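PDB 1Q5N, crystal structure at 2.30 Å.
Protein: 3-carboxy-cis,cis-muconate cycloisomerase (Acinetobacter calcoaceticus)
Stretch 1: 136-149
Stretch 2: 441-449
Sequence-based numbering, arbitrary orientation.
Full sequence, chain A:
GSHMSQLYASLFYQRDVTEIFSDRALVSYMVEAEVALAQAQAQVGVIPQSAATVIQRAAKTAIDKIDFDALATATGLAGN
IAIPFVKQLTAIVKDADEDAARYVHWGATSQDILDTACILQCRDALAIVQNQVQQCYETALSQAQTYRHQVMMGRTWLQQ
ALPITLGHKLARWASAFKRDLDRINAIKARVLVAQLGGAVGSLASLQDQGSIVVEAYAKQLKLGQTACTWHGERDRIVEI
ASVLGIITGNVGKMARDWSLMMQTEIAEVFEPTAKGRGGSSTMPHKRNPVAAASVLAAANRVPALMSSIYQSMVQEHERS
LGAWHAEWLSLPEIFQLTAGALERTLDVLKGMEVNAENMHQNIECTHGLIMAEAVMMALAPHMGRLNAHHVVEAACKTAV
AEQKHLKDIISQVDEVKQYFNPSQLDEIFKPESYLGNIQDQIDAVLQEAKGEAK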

ATOM      1  N   CYS A 136       3.315  25.275 -13.827  1.00 32.17           N
ATOM      2  CA  CYS A 136       2.913  25.396 -12.440  1.00 31.50           C
ATOM      3  C   CYS A 136       3.977  26.228 -11.723  1.00 29.79           C
ATOM      4  O   CYS A 136       3.638  27.127 -10.963  1.00 29.12           O
ATOM      5  CB  CYS A 136       2.777  24.008 -11.745  1.00 29.01           C
ATOM      6  SG  CYS A 136       1.240  23.174 -12.162  1.00 31.78           S
ATOM      7  N   TYR A 137       5.251  25.919 -11.949  1.00 29.25           N
ATOM      8  CA  TYR A 137       6.352  26.666 -11.317  1.00 30.62           C
ATOM      9  C   TYR A 137       6.290  28.189 -11.642  1.00 34.01           C
ATOM     10  O   TYR A 137       6.318  29.047 -10.748  1.00 34.63           O
ATOM     11  CB  TYR A 137       7.663  26.091 -11.797  1.00 28.12           C
ATOM     12  CG  TYR A 137       8.913  26.751 -11.245  1.00 29.97           C
ATOM     13  CD1 TYR A 137       9.063  26.978  -9.880  1.00 28.91           C
ATOM     14  CD2 TYR A 137      10.007  27.017 -12.085  1.00 30.55           C
ATOM     15  CE1 TYR A 137      10.237  27.415  -9.358  1.00 30.26           C
ATOM     16  CE2 TYR A 137      11.221  27.463 -11.568  1.00 32.29           C
ATOM     17  CZ  TYR A 137      11.337  27.653 -10.214  1.00 33.36           C
ATOM     18  OH  TYR A 137      12.564  28.014  -9.695  1.00 35.07           O
ATOM     19  N   GLU A 138       6.195  28.499 -12.929  1.00 35.74           N
ATOM     20  CA  GLU A 138       6.131  29.871 -13.417  1.00 38.13           C
ATOM     21  C   GLU A 138       4.969  30.607 -12.798  1.00 36.88           C
ATOM     22  O   GLU A 138       5.150  31.704 -12.237  1.00 33.97           O
ATOM     23  CB  GLU A 138       6.000  29.899 -14.945  1.00 39.12           C
ATOM     24  CG  GLU A 138       7.368  29.701 -15.551  1.00 47.60           C
ATOM     25  CD  GLU A 138       7.347  29.554 -17.064  1.00 52.41           C
ATOM     26  OE1 GLU A 138       6.242  29.495 -17.679  1.00 55.71           O
ATOM     27  OE2 GLU A 138       8.455  29.480 -17.631  1.00 55.18           O
ATOM     28  N   THR A 139       3.788  30.009 -12.922  1.00 35.35           N
ATOM     29  CA  THR A 139       2.601  30.594 -12.343  1.00 35.83           C
ATOM     30  C   THR A 139       2.755  30.749 -10.792  1.00 36.20           C
ATOM     31  O   THR A 139       2.433  31.806 -10.245  1.00 36.76           O
ATOM     32  CB  THR A 139       1.384  29.758 -12.706  1.00 37.28           C
ATOM     33  OG1 THR A 139       1.350  29.597 -14.129  1.00 39.43           O
ATOM     34  CG2 THR A 139       0.111  30.416 -12.244  1.00 35.54           C
ATOM     35  N   ALA A 140       3.297  29.759 -10.082  1.00 34.72           N
ATOM     36  CA  ALA A 140       3.399  29.946  -8.639  1.00 34.21           C
ATOM     37  C   ALA A 140       4.376  31.084  -8.326  1.00 34.73           C
ATOM     38  O   ALA A 140       4.131  31.857  -7.405  1.00 34.35           O
ATOM     39  CB  ALA A 140       3.844  28.661  -7.931  1.00 29.77           C
ATOM     40  N   LEU A 141       5.479  31.189  -9.077  1.00 34.97           N
ATOM     41  CA  LEU A 141       6.445  32.255  -8.808  1.00 35.72           C
ATOM     42  C   LEU A 141       5.778  33.626  -9.031  1.00 35.78           C
ATOM     43  O   LEU A 141       5.929  34.525  -8.243  1.00 36.12           O
ATOM     44  CB  LEU A 141       7.658  32.154  -9.724  1.00 36.26           C
ATOM     45  CG  LEU A 141       8.683  31.030  -9.587  1.00 38.07           C
ATOM     46  CD1 LEU A 141       9.508  30.999 -10.887  1.00 38.56           C
ATOM     47  CD2 LEU A 141       9.572  31.237  -8.367  1.00 37.65           C
ATOM     48  N   SER A 142       5.025  33.768 -10.103  1.00 36.15           N
ATOM     49  CA  SER A 142       4.373  35.027 -10.409  1.00 37.40           C
ATOM     50  C   SER A 142       3.335  35.448  -9.334  1.00 37.19           C
ATOM     51  O   SER A 142       3.287  36.611  -8.930  1.00 36.96           O
ATOM     52  CB  SER A 142       3.744  34.905 -11.791  1.00 36.95           C
ATOM     53  OG  SER A 142       2.676  35.811 -11.914  1.00 44.82           O
ATOM     54  N   GLN A 143       2.534  34.491  -8.850  1.00 37.07           N
ATOM     55  CA  GLN A 143       1.534  34.762  -7.826  1.00 35.23           C
ATOM     56  C   GLN A 143       2.222  35.021  -6.513  1.00 34.30           C
ATOM     57  O   GLN A 143       1.759  35.819  -5.718  1.00 33.59           O
ATOM     58  CB  GLN A 143       0.590  33.562  -7.695  1.00 35.49           C
ATOM     59  CG  GLN A 143      -0.166  33.335  -8.977  1.00 34.81           C
ATOM     60  CD  GLN A 143      -1.415  34.197  -9.075  1.00 37.25           C
ATOM     61  OE1 GLN A 143      -1.379  35.417  -8.833  1.00 35.80           O
ATOM     62  NE2 GLN A 143      -2.538  33.561  -9.429  1.00 34.03           N
ATOM     63  N   ALA A 144       3.339  34.355  -6.272  1.00 34.53           N
ATOM     64  CA  ALA A 144       4.039  34.574  -5.013  1.00 36.11           C
ATOM     65  C   ALA A 144       4.451  36.030  -4.881  1.00 38.60           C
ATOM     66  O   ALA A 144       4.422  36.616  -3.786  1.00 38.70           O
ATOM     67  CB  ALA A 144       5.281  33.678  -4.915  1.00 35.69           C
ATOM     68  N   GLN A 145       4.878  36.593  -6.008  1.00 39.46           N
ATOM     69  CA  GLN A 145       5.326  37.984  -6.117  1.00 41.77           C
ATOM     70  C   GLN A 145       4.123  38.935  -5.937  1.00 38.92           C
ATOM     71  O   GLN A 145       4.192  39.889  -5.189  1.00 37.87           O
ATOM     72  CB  GLN A 145       5.963  38.163  -7.512  1.00 46.96           C
ATOM     73  CG  GLN A 145       6.620  39.486  -7.855  1.00 55.08           C
ATOM     74  CD  GLN A 145       7.647  39.299  -9.012  1.00 60.74           C
ATOM     75  OE1 GLN A 145       7.298  38.856 -10.137  1.00 62.65           O
ATOM     76  NE2 GLN A 145       8.920  39.609  -8.727  1.00 62.50           N
ATOM     77  N   THR A 146       3.028  38.652  -6.629  1.00 36.72           N
ATOM     78  CA  THR A 146       1.840  39.463  -6.529  1.00 35.54           C
ATOM     79  C   THR A 146       1.302  39.588  -5.086  1.00 35.52           C
ATOM     80  O   THR A 146       0.812  40.657  -4.685  1.00 36.41           O
ATOM     81  CB  THR A 146       0.732  38.883  -7.409  1.00 35.85           C
ATOM     82  OG1 THR A 146       1.177  38.813  -8.754  1.00 36.94           O
ATOM     83  CG2 THR A 146      -0.469  39.751  -7.401  1.00 36.75           C
ATOM     84  N   TYR A 147       1.442  38.525  -4.290  1.00 33.05           N
ATOM     85  CA  TYR A 147       0.884  38.494  -2.932  1.00 30.38           C
ATOM     86  C   TYR A 147       1.901  38.346  -1.836  1.00 30.58           C
ATOM     87  O   TYR A 147       1.563  37.902  -0.730  1.00 30.69           O
ATOM     88  CB  TYR A 147      -0.116  37.330  -2.828  1.00 31.97           C
ATOM     89  CG  TYR A 147      -1.287  37.448  -3.769  1.00 33.58           C
ATOM     90  CD1 TYR A 147      -2.311  38.378  -3.529  1.00 36.94           C
ATOM     91  CD2 TYR A 147      -1.392  36.640  -4.894  1.00 35.08           C
ATOM     92  CE1 TYR A 147      -3.422  38.496  -4.394  1.00 35.37           C
ATOM     93  CE2 TYR A 147      -2.503  36.753  -5.773  1.00 34.65           C
ATOM     94  CZ  TYR A 147      -3.501  37.684  -5.503  1.00 36.60           C
ATOM     95  OH  TYR A 147      -4.578  37.815  -6.348  1.00 37.77           O
ATOM     96  N   ARG A 148       3.145  38.708  -2.110  1.00 30.74           N
ATOM     97  CA  ARG A 148       4.147  38.551  -1.074  1.00 31.93           C
ATOM     98  C   ARG A 148       3.848  39.369   0.189  1.00 31.97           C
ATOM     99  O   ARG A 148       4.386  39.093   1.252  1.00 31.05           O
ATOM    100  CB  ARG A 148       5.535  38.889  -1.635  1.00 33.48           C
ATOM    101  CG  ARG A 148       5.728  40.311  -2.219  1.00 38.16           C
ATOM    102  CD  ARG A 148       7.119  40.774  -1.798  1.00 38.70           C
ATOM    103  NE  ARG A 148       8.115  40.384  -2.761  1.00 38.29           N
ATOM    104  CZ  ARG A 148       9.351  39.946  -2.495  1.00 38.89           C
ATOM    105  NH1 ARG A 148       9.843  39.789  -1.265  1.00 36.41           N
ATOM    106  NH2 ARG A 148      10.140  39.700  -3.524  1.00 41.83           N
ATOM    107  N   HIS A 149       3.002  40.380   0.055  1.00 31.44           N
ATOM    108  CA  HIS A 149       2.637  41.236   1.184  1.00 34.42           C
ATOM    109  C   HIS A 149       1.202  41.001   1.677  1.00 34.19           C
ATOM    110  O   HIS A 149       0.742  41.702   2.586  1.00 35.70           O
ATOM    111  CB  HIS A 149       2.811  42.751   0.832  1.00 33.72           C
ATOM    112  CG  HIS A 149       4.235  43.148   0.572  1.00 34.84           C
ATOM    113  ND1 HIS A 149       4.666  43.635  -0.647  1.00 33.91           N
ATOM    114  CD2 HIS A 149       5.351  43.001   1.342  1.00 34.45           C
ATOM    115  CE1 HIS A 149       5.987  43.761  -0.628  1.00 34.55           C
ATOM    116  NE2 HIS A 149       6.423  43.378   0.566  1.00 37.18           N
TER
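Stretch 2 441-449: QIDAVLQEA

How does the backbone of stretch 2 run against stretch 1? It is helical from Gln441 onward, continuing a helix that begins earlier in the chain, and it packs against the helix of residues 136-146. The two N-to-C directions differ by 147°, so the helices run roughly antiparallel with a signed crossing angle of -147°, and their axes approach to 10.7 Å. The order of the pairs fits this direction: the start of stretch 2 lies by the end of stretch 1, with Ile442 CA 7.3 Å from Arg148 CA, and further on Leu446 CA comes within 6.7 Å of Leu141 CA.

What does the first turn of stretch 2 meet? Gln441 is out of reach, but Ile442 points toward stretch 1 and meets Arg148, which follows the helix; Tyr147 is the first residue to leave helical phi/psi. With chi1 m and chi2 t, Ile442 brings its CD1 to 3.7 Å from Arg148 CB, while its CG2 lies over one face of the Arg148 guanidinium. The same side chain thus meets both the root and the charged end of the arginine.

How is the charge of Arg148 answered? The CA-to-CB bond of Asp443 points sideways, but the end of its side chain comes nearer, and OD1 meets the guanidinium at its edge, near the plane of the group. Arg148 NH2 donates to Asp443 OD1 at 2.7 Å with an angle of 158°, forming a salt bridge; Arg148 NH1 adds a weak hydrogen bond to the same Asp443 OD1 at 3.2 Å, its angle only 131°. One carboxylate oxygen therefore accepts hydrogen bonds from both nitrogens, unequally.

Which residues fill the middle of the contact? The CA-to-CB bond of Val445 points sideways, and its CG2 is 4.0 Å from Leu141 CD2. Leu446 also starts out sideways, yet with chi1 m and chi2 t its end turns nearer: its CD2 is 4.0 Å from Leu141 CD2, and its CD1 is 3.9 Å from Gln145 NE2 and 3.6 Å from Arg148 NH2. Leu446 thus spans from the apolar side chain of Leu141 to the polar ends of Gln145 and Arg148. Gln447 points away.

Where does the contact finish? The last residues of stretch 2 are poorly ordered, so their details carry less weight. Glu448 contributes little, its backbone O lying 4.2 Å from Tyr137 OH. Ala449 points toward stretch 1 and sets its CB 4.0 Å from Leu141 CD1 and 3.6 Å from Tyr137 OH, the tyrosine reaching it with chi1 t.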

ATOM      1  N   GLN A 441      12.990  34.903   2.444  1.00 35.85           N
ATOM      2  CA  GLN A 441      12.681  33.564   1.901  1.00 35.17           C
ATOM      3  C   GLN A 441      12.013  33.684   0.548  1.00 34.95           C
ATOM      4  O   GLN A 441      12.376  32.945  -0.387  1.00 34.18           O
ATOM      5  CB  GLN A 441      11.810  32.747   2.857  1.00 35.46           C
ATOM      6  CG  GLN A 441      12.550  32.272   4.140  1.00 35.75           C
ATOM      7  CD  GLN A 441      11.613  31.501   5.077  1.00 35.80           C
ATOM      8  OE1 GLN A 441      11.000  30.501   4.675  1.00 33.87           O
ATOM      9  NE2 GLN A 441      11.492  31.967   6.321  1.00 33.42           N
ATOM     10  N   ILE A 442      11.060  34.611   0.411  1.00 33.29           N
ATOM     11  CA  ILE A 442      10.433  34.747  -0.883  1.00 33.34           C
ATOM     12  C   ILE A 442      11.490  35.197  -1.935  1.00 35.65           C
ATOM     13  O   ILE A 442      11.495  34.692  -3.060  1.00 36.08           O
ATOM     14  CB  ILE A 442       9.248  35.737  -0.824  1.00 32.80           C
ATOM     15  CG1 ILE A 442       8.164  35.151   0.114  1.00 32.84           C
ATOM     16  CG2 ILE A 442       8.748  36.058  -2.259  1.00 28.86           C
ATOM     17  CD1 ILE A 442       6.880  36.002   0.265  1.00 30.79           C
ATOM     18  N   ASP A 443      12.390  36.124  -1.578  1.00 36.04           N
ATOM     19  CA  ASP A 443      13.410  36.571  -2.535  1.00 36.92           C
ATOM     20  C   ASP A 443      14.332  35.399  -2.904  1.00 36.46           C
ATOM     21  O   ASP A 443      14.753  35.268  -4.058  1.00 35.11           O
ATOM     22  CB  ASP A 443      14.303  37.701  -1.967  1.00 37.42           C
ATOM     23  CG  ASP A 443      13.581  39.037  -1.859  1.00 39.69           C
ATOM     24  OD1 ASP A 443      12.687  39.322  -2.689  1.00 38.29           O
ATOM     25  OD2 ASP A 443      13.935  39.809  -0.934  1.00 41.65           O
ATOM     26  N   ALA A 444      14.701  34.607  -1.894  1.00 36.36           N
ATOM     27  CA  ALA A 444      15.569  33.465  -2.113  1.00 36.70           C
ATOM     28  C   ALA A 444      14.925  32.516  -3.134  1.00 38.27           C
ATOM     29  O   ALA A 444      15.632  32.072  -4.053  1.00 39.09           O
ATOM     30  CB  ALA A 444      15.878  32.750  -0.786  1.00 35.76           C
ATOM     31  N   VAL A 445      13.606  32.233  -3.054  1.00 38.51           N
ATOM     32  CA  VAL A 445      13.076  31.342  -4.072  1.00 38.79           C
ATOM     33  C   VAL A 445      12.915  31.992  -5.426  1.00 40.44           C
ATOM     34  O   VAL A 445      12.973  31.291  -6.428  1.00 37.25           O
ATOM     35  CB  VAL A 445      11.750  30.565  -3.687  1.00 38.55           C
ATOM     36  CG1 VAL A 445      11.510  30.600  -2.222  1.00 37.86           C
ATOM     37  CG2 VAL A 445      10.621  30.985  -4.539  1.00 34.64           C
ATOM     38  N   LEU A 446      12.707  33.309  -5.469  1.00 42.93           N
ATOM     39  CA  LEU A 446      12.606  34.013  -6.752  1.00 46.84           C
ATOM     40  C   LEU A 446      13.983  33.995  -7.444  1.00 49.93           C
ATOM     41  O   LEU A 446      14.073  33.996  -8.659  1.00 51.17           O
ATOM     42  CB  LEU A 446      12.148  35.457  -6.567  1.00 45.82           C
ATOM     43  CG  LEU A 446      10.668  35.654  -6.238  1.00 46.14           C
ATOM     44  CD1 LEU A 446      10.373  37.135  -6.072  1.00 44.20           C
ATOM     45  CD2 LEU A 446       9.810  35.074  -7.311  1.00 44.34           C
ATOM     46  N   GLN A 447      15.057  33.966  -6.676  1.00 54.70           N
ATOM     47  CA  GLN A 447      16.400  33.872  -7.272  1.00 60.35           C
ATOM     48  C   GLN A 447      16.799  32.484  -7.797  1.00 61.46           C
ATOM     49  O   GLN A 447      17.434  32.404  -8.846  1.00 62.39           O
ATOM     50  CB  GLN A 447      17.472  34.281  -6.283  1.00 62.64           C
ATOM     51  CG  GLN A 447      17.704  35.756  -6.222  1.00 71.36           C
ATOM     52  CD  GLN A 447      18.841  36.084  -5.261  1.00 76.22           C
ATOM     53  OE1 GLN A 447      20.015  35.706  -5.505  1.00 77.58           O
ATOM     54  NE2 GLN A 447      18.506  36.771  -4.145  1.00 77.64           N
ATOM     55  N   GLU A 448      16.474  31.396  -7.082  1.00 62.92           N
ATOM     56  CA  GLU A 448      16.868  30.086  -7.587  1.00 64.45           C
ATOM     57  C   GLU A 448      16.274  29.859  -8.975  1.00 65.45           C
ATOM     58  O   GLU A 448      16.626  28.899  -9.649  1.00 66.03           O
ATOM     59  CB  GLU A 448      16.549  28.911  -6.613  1.00 64.33           C
ATOM     60  CG  GLU A 448      15.147  28.806  -6.012  1.00 66.55           C
ATOM     61  CD  GLU A 448      14.835  27.432  -5.306  1.00 66.51           C
ATOM     62  OE1 GLU A 448      15.757  26.729  -4.827  1.00 67.06           O
ATOM     63  OE2 GLU A 448      13.639  27.071  -5.209  1.00 64.41           O
ATOM     64  N   ALA A 449      15.430  30.792  -9.419  1.00 66.77           N
ATOM     65  CA  ALA A 449      14.795  30.735 -10.735  1.00 68.06           C
ATOM     66  C   ALA A 449      15.594  31.318 -11.925  1.00 69.64           C
ATOM     67  O   ALA A 449      15.212  30.915 -13.043  1.00 69.98           O
ATOM     68  CB  ALA A 449      13.436  31.403 -10.670  1.00 67.53           C
TER